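Local structure of uronate isomerase (Caulobacter crescentus, 2Q01) at residues Trp48-Ala58 against Leu149-Phe160; Leu159-Leu168 against Arg420-Arg428. The protein catalyses the isomerisation of D-glucuronate to D-fructuronate and of D-galacturonate to D-tagaturonate in the pentose and glucuronate interconversion pathway. All coordinates share one frame; numbering follows the deposited sequence. Where two conformers were deposited one is given.

Interaction 1: residues Trp48-Ala58 against Leu149-Phe160; sequences WFATNAPFQDA and LATDAFRPRALF
Phe49 and Arg157, with CA atoms 5.7 Å apart, begin a register in which the C-terminal end of helix 47-51 meets the first turn of helix 156-162; from there the backbones run through Pro54-Arg155 to Phe55-Leu149. Asn52, in positive phi just after its helix, carries its CG anti to the backbone N (chi1 -154°), which brings OD1 to Arg157 N in a 2.9 Å, nearly straight bond (171°), the donor tilted from the carbonyl plane. Arg155, the N-cap residue, bends its chain so that NE donates to Asn52 O at 2.9 Å, while Pro54 CG covers one guanidinium face. Arg157 instead stretches out, CG and CD alongside the Asn52 amide and the guanidinium plane 15° from it; NE reaches Phe49 O at 2.7 Å in the carbonyl plane, and NH2 adds a weak bond. With an alanine here the Phe49 carbonyl would probably lose both of these donors, and the Asn52 amide the aliphatic chain alongside it. In this TIM-barrel-clan protein the contact joins the turn after helix 47-51 to the loop leading from helix 138-149 into helix 156-162. Pro156 wedges in between, CB 3.3 Å from Trp48 O and CG 3.9 Å from Phe55 CE2. Phe160 turns an edge to the face of Phe49, centroids 5.5 Å apart. One water accepts from Phe55 N and donates to Leu149 O and Phe154 O. Leu149 CD1 lies 3.4 Å from Asp57 O and packs on Phe55 CB.

Interaction 2: residues Leu159-Leu168 against Arg420-Arg428; sequences LFDRFNIETL and RAFLSIPAR
Phe163 and Pro426 bring the two backbones nearest, CA to CA 6.3 Å, where the end of helix 156-162 faces the start of helix 425-445; no hydrogen bond crosses, and the side chains that meet are all apolar. Pro426 sets CG squarely over the face of the Phe163 ring, 3.6 Å from its centroid and 8° off the normal, a CH-pi contact, with CD above the CD2 side. Phe422, its CG anti to the backbone N (chi1 178°), pushes its ring into the opposing segment. CE2 meets Leu159 CB at 3.7 Å, at the ring edge and close to its plane, and CZ points at the backbone of Phe160. On the other flank CE1 touches Ile165 CD1 at 3.8 Å and Leu168 CD2 a little farther off. The rings of Phe163 and Phe422 meet obliquely, planes at 47°. Leu168 CD1 lies against Ile425 CD1, 3.8 Å away, and Leu159 CD1 against Leu423 CD1. Asn164, with positive phi, follows the helix in a Schellman motif, which turns the chain into strand 165-169. That strand runs parallel between 37-39 and 192-194. The residues around Phe422 pack the start of helix 425-445 onto this helix-to-strand connection of the TIM-barrel-type fold of the metallo-dependent hydrolase superfamily.

Helix 156-162 serves both contacts: its start and the loop before it meet Trp48-Ala58 in interaction 1, its later part and the strand beyond meet Arg420-Arg428 in interaction 2, and Leu159 and Phe160 belong to both. The centres lie about 12 Å apart. Phe49 and Phe422 bring the partner segments together directly, in an edge-to-face pair with Phe49 CZ 3.6 Å from Phe422 CE1, so the aromatic packing runs on from Phe160 through Phe49 to Phe422. Trp48 CH2 approaches Arg420 O at 3.5 Å, and Phe154 of interaction 1 forms a cation-pi pair with Arg162 of the segment used by interaction 2. Interaction 1 is the more polar and peripheral, its centre about 21 Å from the chain centre against about 13 Å for the buried interaction 2.

Interaction 1: residues Trp48-Ala58 against Leu149-Phe160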
loop_
_atom_site.group_PDB
_atom_site.type_symbol
_atom_site.label_atom_id
_atom_site.label_comp_id
_atom_site.label_asym_id
_atom_site.label_seq_id
_atom_site.Cartn_x
_atom_site.Cartn_y
_atom_site.Cartn_z
ATOM N N TRP B 48 -20.608 12.532 32.148
ATOM C CA TRP B 48 -20.538 11.251 32.854
ATOM C C TRP B 48 -19.771 11.360 34.167
ATOM O O TRP B 48 -20.134 10.725 35.151
ATOM C CB TRP B 48 -19.883 10.172 31.985
ATOM C CG TRP B 48 -20.671 9.749 30.770
ATOM C CD1 TRP B 48 -22.013 9.911 30.551
ATOM C CD2 TRP B 48 -20.161 9.051 29.625
ATOM N NE1 TRP B 48 -22.365 9.372 29.335
ATOM C CE2 TRP B 48 -21.248 8.836 28.747
ATOM C CE3 TRP B 48 -18.886 8.592 29.252
ATOM C CZ2 TRP B 48 -21.100 8.190 27.512
ATOM C CZ3 TRP B 48 -18.739 7.946 28.024
ATOM C CH2 TRP B 48 -19.841 7.752 27.170
ATOM N N PHE B 49 -18.726 12.181 34.178
ATOM C CA PHE B 49 -17.882 12.344 35.358
ATOM C C PHE B 49 -18.295 13.527 36.228
ATOM O O PHE B 49 -17.927 13.589 37.402
ATOM C CB PHE B 49 -16.406 12.448 34.952
ATOM C CG PHE B 49 -15.970 11.362 34.016
ATOM C CD1 PHE B 49 -15.842 11.610 32.654
ATOM C CD2 PHE B 49 -15.724 10.077 34.491
ATOM C CE1 PHE B 49 -15.458 10.599 31.783
ATOM C CE2 PHE B 49 -15.341 9.061 33.626
ATOM C CZ PHE B 49 -15.208 9.322 32.270
ATOM N N ALA B 50 -19.058 14.456 35.660
ATOM C CA ALA B 50 -19.524 15.614 36.415
ATOM C C ALA B 50 -20.735 15.251 37.265
ATOM O O ALA B 50 -20.846 15.686 38.415
ATOM C CB ALA B 50 -19.837 16.783 35.487
ATOM N N THR B 51 -21.637 14.451 36.698
ATOM C CA THR B 51 -22.828 14.008 37.420
ATOM C C THR B 51 -22.570 12.723 38.203
ATOM O O THR B 51 -23.150 12.523 39.270
ATOM C CB THR B 51 -24.053 13.807 36.485
ATOM O OG1 THR B 51 -23.830 12.690 35.613
ATOM C CG2 THR B 51 -24.324 15.063 35.658
ATOM N N ASN B 52 -21.690 11.879 37.661
ATOM C CA ASN B 52 -21.405 10.522 38.162
ATOM C C ASN B 52 -22.635 9.614 38.271
ATOM O O ASN B 52 -22.760 8.811 39.195
ATOM C CB ASN B 52 -20.584 10.546 39.459
ATOM C CG ASN B 52 -19.755 9.285 39.648
ATOM O OD1 ASN B 52 -19.288 8.678 38.684
ATOM N ND2 ASN B 52 -19.564 8.891 40.897
ATOM N N ALA B 53 -23.538 9.756 37.305
ATOM C CA ALA B 53 -24.729 8.927 37.217
ATOM C C ALA B 53 -24.353 7.570 36.631
ATOM O O ALA B 53 -23.489 7.504 35.758
ATOM C CB ALA B 53 -25.774 9.615 36.352
ATOM N N PRO B 54 -24.991 6.483 37.105
ATOM C CA PRO B 54 -24.691 5.158 36.557
ATOM C C PRO B 54 -25.208 4.969 35.132
ATOM O O PRO B 54 -26.181 5.609 34.734
ATOM C CB PRO B 54 -25.443 4.204 37.496
ATOM C CG PRO B 54 -25.846 5.022 38.676
ATOM C CD PRO B 54 -26.005 6.409 38.171
ATOM N N PHE B 55 -24.545 4.099 34.375
ATOM C CA PHE B 55 -25.058 3.638 33.087
ATOM C C PHE B 55 -26.222 2.671 33.330
ATOM O O PHE B 55 -26.350 2.106 34.425
ATOM C CB PHE B 55 -23.950 2.966 32.268
ATOM C CG PHE B 55 -22.718 3.820 32.087
ATOM C CD1 PHE B 55 -22.684 4.829 31.125
ATOM C CD2 PHE B 55 -21.584 3.607 32.871
ATOM C CE1 PHE B 55 -21.541 5.619 30.950
ATOM C CE2 PHE B 55 -20.437 4.392 32.706
ATOM C CZ PHE B 55 -20.416 5.398 31.744
ATOM N N GLN B 56 -27.073 2.480 32.326
ATOM C CA GLN B 56 -28.306 1.716 32.542
ATOM C C GLN B 56 -28.333 0.283 31.988
ATOM O O GLN B 56 -28.684 -0.647 32.715
ATOM C CB GLN B 56 -29.542 2.514 32.094
ATOM C CG GLN B 56 -29.400 3.247 30.768
ATOM C CD GLN B 56 -30.708 3.859 30.301
ATOM O OE1 GLN B 56 -30.879 5.079 30.324
ATOM N NE2 GLN B 56 -31.642 3.013 29.878
ATOM N N ASP B 57 -27.958 0.109 30.722
ATOM C CA ASP B 57 -28.090 -1.178 30.032
ATOM C C ASP B 57 -26.766 -1.685 29.486
ATOM O O ASP B 57 -25.817 -0.923 29.330
ATOM C CB ASP B 57 -29.066 -1.057 28.851
ATOM C CG ASP B 57 -30.499 -0.813 29.281
ATOM O OD1 ASP B 57 -30.886 -1.241 30.391
ATOM O OD2 ASP B 57 -31.248 -0.200 28.488
ATOM N N ALA B 58 -26.727 -2.978 29.173
ATOM C CA ALA B 58 -25.653 -3.558 28.374
ATOM C C ALA B 58 -25.736 -3.017 26.950
ATOM O O ALA B 58 -24.716 -2.823 26.290
ATOM C CB ALA B 58 -25.765 -5.069 28.364
ATOM N N LEU B 149 -23.872 -2.663 36.598
ATOM C CA LEU B 149 -23.917 -1.218 36.345
ATOM C C LEU B 149 -24.605 -0.423 37.446
ATOM O O LEU B 149 -24.361 0.776 37.595
ATOM C CB LEU B 149 -24.581 -0.922 35.000
ATOM C CG LEU B 149 -23.778 -1.278 33.749
ATOM C CD1 LEU B 149 -24.594 -0.973 32.516
ATOM C CD2 LEU B 149 -22.451 -0.538 33.718
ATOM N N ALA B 150 -25.457 -1.100 38.215
ATOM C CA ALA B 150 -26.136 -0.490 39.359
ATOM C C ALA B 150 -25.220 -0.326 40.578
ATOM O O ALA B 150 -25.485 0.518 41.439
ATOM C CB ALA B 150 -27.381 -1.289 39.729
ATOM N N THR B 151 -24.151 -1.121 40.636
ATOM C CA THR B 151 -23.213 -1.112 41.766
ATOM C C THR B 151 -22.347 0.151 41.797
ATOM O O THR B 151 -22.222 0.853 40.790
ATOM C CB THR B 151 -22.293 -2.374 41.784
ATOM O OG1 THR B 151 -21.302 -2.276 40.754
ATOM C CG2 THR B 151 -23.097 -3.660 41.595
ATOM N N ASP B 152 -21.750 0.422 42.959
ATOM C CA ASP B 152 -20.900 1.600 43.167
ATOM C C ASP B 152 -19.541 1.490 42.472
ATOM O O ASP B 152 -18.861 2.499 42.264
ATOM C CB ASP B 152 -20.688 1.854 44.667
ATOM C CG ASP B 152 -21.967 2.262 45.390
ATOM O OD1 ASP B 152 -22.846 2.901 44.769
ATOM O OD2 ASP B 152 -22.086 1.946 46.594
ATOM N N ALA B 153 -19.155 0.266 42.117
ATOM C CA ALA B 153 -17.856 -0.000 41.498
ATOM C C ALA B 153 -17.846 0.287 39.995
ATOM O O ALA B 153 -16.783 0.315 39.365
ATOM C CB ALA B 153 -17.427 -1.441 41.773
ATOM N N PHE B 154 -19.035 0.495 39.434
ATOM C CA PHE B 154 -19.196 0.776 38.012
ATOM C C PHE B 154 -19.756 2.183 37.749
ATOM O O PHE B 154 -20.292 2.460 36.678
ATOM C CB PHE B 154 -20.049 -0.306 37.345
ATOM C CG PHE B 154 -19.321 -1.611 37.139
ATOM C CD1 PHE B 154 -19.191 -2.534 38.179
ATOM C CD2 PHE B 154 -18.771 -1.923 35.900
ATOM C CE1 PHE B 154 -18.521 -3.744 37.987
ATOM C CE2 PHE B 154 -18.093 -3.126 35.701
ATOM C CZ PHE B 154 -17.974 -4.042 36.742
ATOM N N ARG B 155 -19.627 3.061 38.739
ATOM C CA ARG B 155 -19.872 4.481 38.552
ATOM C C ARG B 155 -18.712 5.010 37.717
ATOM O O ARG B 155 -17.579 4.554 37.894
ATOM C CB ARG B 155 -19.924 5.211 39.902
ATOM C CG ARG B 155 -21.000 4.722 40.858
ATOM C CD ARG B 155 -22.396 4.967 40.310
ATOM N NE ARG B 155 -22.898 6.290 40.670
ATOM C CZ ARG B 155 -23.844 6.509 41.579
ATOM N NH1 ARG B 155 -24.402 5.492 42.219
ATOM N NH2 ARG B 155 -24.235 7.746 41.845
ATOM N N PRO B 156 -18.992 5.936 36.778
ATOM C CA PRO B 156 -17.976 6.541 35.901
ATOM C C PRO B 156 -16.669 6.958 36.583
ATOM O O PRO B 156 -15.592 6.611 36.087
ATOM C CB PRO B 156 -18.701 7.755 35.326
ATOM C CG PRO B 156 -20.124 7.313 35.259
ATOM C CD PRO B 156 -20.350 6.424 36.452
ATOM N N ARG B 157 -16.767 7.673 37.701
ATOM C CA ARG B 157 -15.592 8.104 38.469
ATOM C C ARG B 157 -14.837 6.928 39.089
ATOM O O ARG B 157 -13.604 6.918 39.111
ATOM C CB ARG B 157 -15.995 9.073 39.578
ATOM C CG ARG B 157 -16.394 10.456 39.106
ATOM C CD ARG B 157 -16.698 11.362 40.296
ATOM N NE ARG B 157 -17.101 12.694 39.865
ATOM C CZ ARG B 157 -17.533 13.653 40.676
ATOM N NH1 ARG B 157 -17.627 13.439 41.981
ATOM N NH2 ARG B 157 -17.869 14.834 40.178
ATOM N N ALA B 158 -15.584 5.946 39.588
ATOM C CA ALA B 158 -15.008 4.751 40.205
ATOM C C ALA B 158 -14.272 3.891 39.183
ATOM O O ALA B 158 -13.234 3.305 39.493
ATOM C CB ALA B 158 -16.089 3.943 40.898
ATOM N N LEU B 159 -14.818 3.828 37.971
ATOM C CA LEU B 159 -14.209 3.101 36.859
ATOM C C LEU B 159 -12.962 3.806 36.337
ATOM O O LEU B 159 -11.986 3.152 35.980
ATOM C CB LEU B 159 -15.219 2.930 35.726
ATOM C CG LEU B 159 -16.256 1.813 35.839
ATOM C CD1 LEU B 159 -17.388 2.039 34.843
ATOM C CD2 LEU B 159 -15.622 0.454 35.618
ATOM N N PHE B 160 -13.009 5.139 36.298
ATOM C CA PHE B 160 -11.875 5.984 35.917
ATOM C C PHE B 160 -10.658 5.701 36.795
ATOM O O PHE B 160 -9.530 5.659 36.307
ATOM C CB PHE B 160 -12.286 7.454 36.043
ATOM C CG PHE B 160 -11.302 8.444 35.454
ATOM C CD1 PHE B 160 -11.483 8.933 34.167
ATOM C CD2 PHE B 160 -10.231 8.930 36.206
ATOM C CE1 PHE B 160 -10.604 9.863 33.629
ATOM C CE2 PHE B 160 -9.349 9.862 35.675
ATOM C CZ PHE B 160 -9.536 10.330 34.383
HETATM O O HOH W 1 -22.791 2.149 35.813
#

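Interaction 2: residues Leu159-Leu168 against Arg420-Arg428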
loop_
_atom_site.group_PDB
_atom_site.type_symbol
_atom_site.label_atom_id
_atom_site.label_comp_id
_atom_site.label_asym_id
_atom_site.label_seq_id
_atom_site.Cartn_x
_atom_site.Cartn_y
_atom_site.Cartn_z
ATOM N N LEU B 159 -14.818 3.828 37.971
ATOM C CA LEU B 159 -14.209 3.101 36.859
ATOM C C LEU B 159 -12.962 3.806 36.337
ATOM O O LEU B 159 -11.986 3.152 35.980
ATOM C CB LEU B 159 -15.219 2.930 35.726
ATOM C CG LEU B 159 -16.256 1.813 35.839
ATOM C CD1 LEU B 159 -17.388 2.039 34.843
ATOM C CD2 LEU B 159 -15.622 0.454 35.618
ATOM N N PHE B 160 -13.009 5.139 36.298
ATOM C CA PHE B 160 -11.875 5.984 35.917
ATOM C C PHE B 160 -10.658 5.701 36.795
ATOM O O PHE B 160 -9.530 5.659 36.307
ATOM C CB PHE B 160 -12.286 7.454 36.043
ATOM C CG PHE B 160 -11.302 8.444 35.454
ATOM C CD1 PHE B 160 -11.483 8.933 34.167
ATOM C CD2 PHE B 160 -10.231 8.930 36.206
ATOM C CE1 PHE B 160 -10.604 9.863 33.629
ATOM C CE2 PHE B 160 -9.349 9.862 35.675
ATOM C CZ PHE B 160 -9.536 10.330 34.383
ATOM N N ASP B 161 -10.900 5.510 38.089
ATOM C CA ASP B 161 -9.832 5.229 39.048
ATOM C C ASP B 161 -9.321 3.791 38.957
ATOM O O ASP B 161 -8.114 3.553 39.030
ATOM C CB ASP B 161 -10.298 5.553 40.465
ATOM C CG ASP B 161 -10.765 6.989 40.609
ATOM O OD1 ASP B 161 -11.593 7.263 41.505
ATOM O OD2 ASP B 161 -10.308 7.843 39.817
ATOM N N ARG B 162 -10.243 2.847 38.784
ATOM C CA ARG B 162 -9.903 1.436 38.623
ATOM C C ARG B 162 -9.103 1.176 37.349
ATOM O O ARG B 162 -8.231 0.302 37.330
ATOM C CB ARG B 162 -11.165 0.572 38.612
ATOM C CG ARG B 162 -10.895 -0.892 38.936
ATOM C CD ARG B 162 -11.587 -1.825 37.966
ATOM N NE ARG B 162 -13.029 -1.889 38.189
ATOM C CZ ARG B 162 -13.810 -2.881 37.775
ATOM N NH1 ARG B 162 -13.297 -3.916 37.115
ATOM N NH2 ARG B 162 -15.108 -2.838 38.030
ATOM N N PHE B 163 -9.400 1.937 36.295
ATOM C CA PHE B 163 -8.727 1.783 35.004
ATOM C C PHE B 163 -7.327 2.405 34.997
ATOM O O PHE B 163 -6.533 2.150 34.084
ATOM C CB PHE B 163 -9.568 2.378 33.871
ATOM C CG PHE B 163 -10.805 1.580 33.524
ATOM C CD1 PHE B 163 -10.943 0.245 33.905
ATOM C CD2 PHE B 163 -11.822 2.166 32.771
ATOM C CE1 PHE B 163 -12.084 -0.482 33.569
ATOM C CE2 PHE B 163 -12.964 1.447 32.425
ATOM C CZ PHE B 163 -13.096 0.121 32.825
ATOM N N ASN B 164 -7.041 3.205 36.025
ATOM C CA ASN B 164 -5.758 3.887 36.203
ATOM C C ASN B 164 -5.524 4.899 35.086
ATOM O O ASN B 164 -4.449 4.966 34.491
ATOM C CB ASN B 164 -4.590 2.888 36.355
ATOM C CG ASN B 164 -3.357 3.505 37.004
ATOM O OD1 ASN B 164 -2.247 2.990 36.853
ATOM N ND2 ASN B 164 -3.545 4.610 37.725
ATOM N N ILE B 165 -6.558 5.678 34.794
ATOM C CA ILE B 165 -6.448 6.718 33.792
ATOM C C ILE B 165 -5.820 7.932 34.444
ATOM O O ILE B 165 -6.307 8.431 35.457
ATOM C CB ILE B 165 -7.803 7.045 33.134
ATOM C CG1 ILE B 165 -8.385 5.774 32.498
ATOM C CG2 ILE B 165 -7.642 8.160 32.084
ATOM C CD1 ILE B 165 -9.879 5.810 32.222
ATOM N N GLU B 166 -4.711 8.378 33.870
ATOM C CA GLU B 166 -4.028 9.561 34.349
ATOM C C GLU B 166 -4.649 10.813 33.740
ATOM O O GLU B 166 -4.999 11.747 34.460
ATOM C CB GLU B 166 -2.545 9.478 34.022
ATOM C CG GLU B 166 -1.750 10.634 34.577
ATOM C CD GLU B 166 -0.320 10.271 34.867
ATOM O OE1 GLU B 166 0.563 10.962 34.329
ATOM O OE2 GLU B 166 -0.081 9.308 35.633
ATOM N N THR B 167 -4.783 10.810 32.414
ATOM C CA THR B 167 -5.352 11.922 31.656
ATOM C C THR B 167 -6.377 11.380 30.668
ATOM O O THR B 167 -6.109 10.402 29.970
ATOM C CB THR B 167 -4.245 12.680 30.879
ATOM O OG1 THR B 167 -3.291 13.210 31.807
ATOM C CG2 THR B 167 -4.820 13.816 30.032
ATOM N N LEU B 168 -7.553 12.002 30.633
ATOM C CA LEU B 168 -8.558 11.713 29.611
ATOM C C LEU B 168 -9.012 13.018 28.975
ATOM O O LEU B 168 -9.446 13.930 29.671
ATOM C CB LEU B 168 -9.759 10.984 30.222
ATOM C CG LEU B 168 -10.919 10.551 29.321
ATOM C CD1 LEU B 168 -10.451 9.581 28.242
ATOM C CD2 LEU B 168 -12.018 9.912 30.152
ATOM N N ARG B 420 -15.710 6.632 21.984
ATOM C CA ARG B 420 -16.776 7.037 22.895
ATOM C C ARG B 420 -17.006 5.946 23.955
ATOM O O ARG B 420 -17.394 6.243 25.089
ATOM C CB ARG B 420 -18.067 7.357 22.124
ATOM C CG ARG B 420 -19.163 7.989 22.980
ATOM C CD ARG B 420 -20.157 8.821 22.179
ATOM N NE ARG B 420 -21.189 9.393 23.049
ATOM C CZ ARG B 420 -21.082 10.551 23.704
ATOM N NH1 ARG B 420 -22.081 10.969 24.471
ATOM N NH2 ARG B 420 -19.985 11.294 23.599
ATOM N N ALA B 421 -16.748 4.691 23.577
ATOM C CA ALA B 421 -16.892 3.542 24.474
ATOM C C ALA B 421 -15.842 3.585 25.583
ATOM O O ALA B 421 -14.667 3.294 25.361
ATOM C CB ALA B 421 -16.815 2.232 23.690
ATOM N N PHE B 422 -16.287 3.969 26.774
ATOM C CA PHE B 422 -15.402 4.212 27.901
ATOM C C PHE B 422 -14.789 2.928 28.454
ATOM O O PHE B 422 -13.614 2.908 28.818
ATOM C CB PHE B 422 -16.158 4.962 28.999
ATOM C CG PHE B 422 -15.346 5.219 30.232
ATOM C CD1 PHE B 422 -14.245 6.071 30.196
ATOM C CD2 PHE B 422 -15.690 4.618 31.436
ATOM C CE1 PHE B 422 -13.491 6.312 31.339
ATOM C CE2 PHE B 422 -14.945 4.854 32.585
ATOM C CZ PHE B 422 -13.842 5.703 32.537
ATOM N N LEU B 423 -15.586 1.860 28.492
ATOM C CA LEU B 423 -15.150 0.565 29.018
ATOM C C LEU B 423 -14.102 -0.142 28.163
ATOM O O LEU B 423 -13.406 -1.043 28.647
ATOM C CB LEU B 423 -16.352 -0.354 29.216
ATOM C CG LEU B 423 -16.900 -0.448 30.637
ATOM C CD1 LEU B 423 -17.655 0.809 31.050
ATOM C CD2 LEU B 423 -17.800 -1.651 30.720
ATOM N N SER B 424 -14.000 0.271 26.902
ATOM C CA SER B 424 -13.026 -0.288 25.972
ATOM C C SER B 424 -11.676 0.427 26.056
ATOM O O SER B 424 -10.713 0.004 25.424
ATOM C CB SER B 424 -13.562 -0.231 24.538
ATOM O OG SER B 424 -14.689 -1.075 24.371
ATOM N N ILE B 425 -11.607 1.511 26.830
ATOM C CA ILE B 425 -10.363 2.298 26.959
ATOM C C ILE B 425 -9.151 1.482 27.444
ATOM O O ILE B 425 -8.129 1.469 26.745
ATOM C CB ILE B 425 -10.559 3.650 27.729
ATOM C CG1 ILE B 425 -11.344 4.645 26.872
ATOM C CG2 ILE B 425 -9.224 4.257 28.156
ATOM C CD1 ILE B 425 -11.594 5.982 27.554
ATOM N N PRO B 426 -9.254 0.789 28.611
ATOM C CA PRO B 426 -8.149 -0.109 28.979
ATOM C C PRO B 426 -7.889 -1.255 27.990
ATOM O O PRO B 426 -6.736 -1.630 27.799
ATOM C CB PRO B 426 -8.576 -0.655 30.345
ATOM C CG PRO B 426 -10.039 -0.482 30.386
ATOM C CD PRO B 426 -10.297 0.787 29.656
ATOM N N ALA B 427 -8.947 -1.780 27.371
ATOM C CA ALA B 427 -8.842 -2.793 26.312
ATOM C C ALA B 427 -8.019 -2.328 25.113
ATOM O O ALA B 427 -7.176 -3.068 24.617
ATOM C CB ALA B 427 -10.228 -3.226 25.858
ATOM N N ARG B 428 -8.269 -1.095 24.676
ATOM C CA ARG B 428 -7.629 -0.506 23.498
ATOM C C ARG B 428 -6.180 -0.125 23.740
ATOM O O ARG B 428 -5.337 -0.269 22.852
ATOM C CB ARG B 428 -8.410 0.724 23.029
ATOM C CG ARG B 428 -9.683 0.386 22.293
ATOM C CD ARG B 428 -10.642 1.561 22.282
ATOM N NE ARG B 428 -11.961 1.182 21.773
ATOM C CZ ARG B 428 -12.303 1.160 20.488
ATOM N NH1 ARG B 428 -11.426 1.498 19.550
ATOM N NH2 ARG B 428 -13.531 0.798 20.139
#